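Long-range contact in molybdopterin-guanine dinucleotide biosynthesis protein A (MobA) (Archaeoglobus fulgidus, PDB 3NGW), which probably transfers GMP from GTP to molybdopterin during molybdenum cofactor biosynthesis: residues G25-E30 with S56-E61. Sequence-based numbering, arbitrary orientation.
Sequences GKKLIE and SRYEAE
The Y58 ring has E30 OE2 at its edge, near the ring plane, and R57 CB over one face, offset toward the rim; K27 NZ sits over one face of the R57 guanidinium. The setting is the surface of a MobA-like domain of the GT-A clan, where the first turn of helix 28-36 meets the loop between helix 48-55 and strand 62-63. Y58 OH donates to E30 OE2 at 2.9 Å, on the anti side of a carboxylate turned 80° from the ring. Y58 OH also accepts a bond from R57 NH2, 2.9 Å away. The phenol oxygen thus bridges R57 and E30, whose opposite charges, at R57 NH2 and E30 OE2, stay 5.2 Å apart. A phenylalanine at Y58 would keep the ring but would probably leave E30 OE2 without this donor and R57 NH2 without this acceptor. Obliquely to the ring lies I29, its CG2 3.8 Å from Y58 CE2. The K27 side chain crosses that of R57 at about a right angle. E20 probably offsets the repulsion of these like charges by salt-bridging both, one carboxylate oxygen to K27 NZ and the other to R57 NH1. K27 NZ ends 3.3 Å from R57 NH2, two donors with no hydrogen bond between them.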
loop_
_atom_site.group_PDB
_atom_site.type_symbol
_atom_site.label_atom_id
_atom_site.label_comp_id
_atom_site.label_asym_id
_atom_site.label_seq_id
_atom_site.Cartn_x
_atom_site.Cartn_y
_atom_site.Cartn_z
ATOM N N GLY A 25 18.580 7.678 8.097
ATOM C CA GLY A 25 18.357 8.682 9.122
ATOM C C GLY A 25 16.954 9.243 9.243
ATOM O O GLY A 25 16.733 10.215 9.972
ATOM N N LYS A 26 16.000 8.640 8.543
ATOM C CA LYS A 26 14.616 9.108 8.591
ATOM C C LYS A 26 13.675 7.917 8.767
ATOM O O LYS A 26 13.867 6.878 8.150
ATOM C CB LYS A 26 14.281 9.853 7.297
ATOM C CG LYS A 26 12.903 10.496 7.268
ATOM C CD LYS A 26 12.491 10.790 5.831
ATOM C CE LYS A 26 13.488 11.697 5.130
ATOM N NZ LYS A 26 13.222 11.800 3.670
ATOM N N LYS A 27 12.668 8.072 9.617
ATOM C CA LYS A 27 11.709 7.003 9.864
ATOM C C LYS A 27 10.924 6.657 8.602
ATOM O O LYS A 27 10.732 7.508 7.736
ATOM C CB LYS A 27 10.739 7.423 10.967
ATOM C CG LYS A 27 11.384 7.619 12.322
ATOM C CD LYS A 27 10.326 7.897 13.383
ATOM C CE LYS A 27 10.956 8.065 14.757
ATOM N NZ LYS A 27 9.940 8.280 15.830
ATOM N N LEU A 28 10.463 5.416 8.491
ATOM C CA LEU A 28 9.705 5.034 7.311
ATOM C C LEU A 28 8.414 5.812 7.178
ATOM O O LEU A 28 8.010 6.147 6.070
ATOM C CB LEU A 28 9.402 3.541 7.316
ATOM C CG LEU A 28 10.503 2.669 6.722
ATOM C CD1 LEU A 28 10.042 1.225 6.746
ATOM C CD2 LEU A 28 10.828 3.107 5.298
ATOM N N ILE A 29 7.756 6.097 8.294
ATOM C CA ILE A 29 6.512 6.851 8.213
ATOM C C ILE A 29 6.754 8.242 7.621
ATOM O O ILE A 29 5.916 8.756 6.883
ATOM C CB ILE A 29 5.827 6.993 9.584
ATOM C CG1 ILE A 29 4.512 7.745 9.417
ATOM C CG2 ILE A 29 6.751 7.692 10.569
ATOM C CD1 ILE A 29 3.497 7.033 8.499
ATOM N N GLU A 30 7.900 8.846 7.920
ATOM C CA GLU A 30 8.195 10.171 7.384
ATOM C C GLU A 30 8.538 10.069 5.902
ATOM O O GLU A 30 8.339 11.018 5.144
ATOM C CB GLU A 30 9.326 10.822 8.183
ATOM C CG GLU A 30 9.060 10.732 9.676
ATOM C CD GLU A 30 10.022 11.527 10.540
ATOM O OE1 GLU A 30 11.205 11.689 10.153
ATOM O OE2 GLU A 30 9.584 11.964 11.630
ATOM N N SER A 56 -1.068 12.459 16.403
ATOM C CA SER A 56 -0.576 13.424 17.372
ATOM C C SER A 56 0.873 13.755 17.022
ATOM O O SER A 56 1.468 14.661 17.595
ATOM C CB SER A 56 -0.685 12.876 18.804
ATOM O OG SER A 56 0.057 11.679 18.966
ATOM N N ARG A 57 1.434 13.031 16.058
ATOM C CA ARG A 57 2.804 13.280 15.631
ATOM C C ARG A 57 2.857 14.041 14.315
ATOM O O ARG A 57 3.696 14.917 14.131
ATOM C CB ARG A 57 3.571 11.958 15.478
ATOM C CG ARG A 57 4.236 11.462 16.753
ATOM C CD ARG A 57 4.639 9.991 16.667
ATOM N NE ARG A 57 5.633 9.730 15.632
ATOM C CZ ARG A 57 6.046 8.515 15.278
ATOM N NH1 ARG A 57 5.547 7.442 15.879
ATOM N NH2 ARG A 57 6.954 8.372 14.317
ATOM N N TYR A 58 1.948 13.713 13.409
ATOM C CA TYR A 58 1.929 14.328 12.091
ATOM C C TYR A 58 0.538 14.797 11.689
ATOM O O TYR A 58 -0.460 14.162 12.020
ATOM C CB TYR A 58 2.418 13.314 11.063
ATOM C CG TYR A 58 3.688 12.607 11.464
ATOM C CD1 TYR A 58 4.896 13.278 11.478
ATOM C CD2 TYR A 58 3.681 11.266 11.831
ATOM C CE1 TYR A 58 6.068 12.632 11.847
ATOM C CE2 TYR A 58 4.856 10.607 12.204
ATOM C CZ TYR A 58 6.040 11.293 12.209
ATOM O OH TYR A 58 7.212 10.679 12.579
ATOM N N GLU A 59 0.490 15.908 10.965
ATOM C CA GLU A 59 -0.753 16.470 10.476
ATOM C C GLU A 59 -1.053 15.798 9.137
ATOM O O GLU A 59 -0.586 16.256 8.089
ATOM C CB GLU A 59 -0.582 17.965 10.253
ATOM C CG GLU A 59 -1.862 18.743 10.086
ATOM C CD GLU A 59 -2.365 19.285 11.408
ATOM O OE1 GLU A 59 -2.776 18.463 12.262
ATOM O OE2 GLU A 59 -2.337 20.528 11.598
ATOM N N ALA A 60 -1.806 14.700 9.173
ATOM C CA ALA A 60 -2.177 13.958 7.967
ATOM C C ALA A 60 -3.469 13.226 8.278
ATOM O O ALA A 60 -3.892 13.189 9.424
ATOM C CB ALA A 60 -1.078 12.963 7.588
ATOM N N GLU A 61 -4.097 12.654 7.264
ATOM C CA GLU A 61 -5.348 11.939 7.455
ATOM C C GLU A 61 -5.096 10.459 7.798
ATOM O O GLU A 61 -4.711 9.674 6.934
ATOM C CB GLU A 61 -6.181 12.072 6.172
ATOM C CG GLU A 61 -7.533 11.364 6.172
ATOM C CD GLU A 61 -8.706 12.302 6.439
ATOM O OE1 GLU A 61 -8.716 12.951 7.505
ATOM O OE2 GLU A 61 -9.617 12.381 5.585
#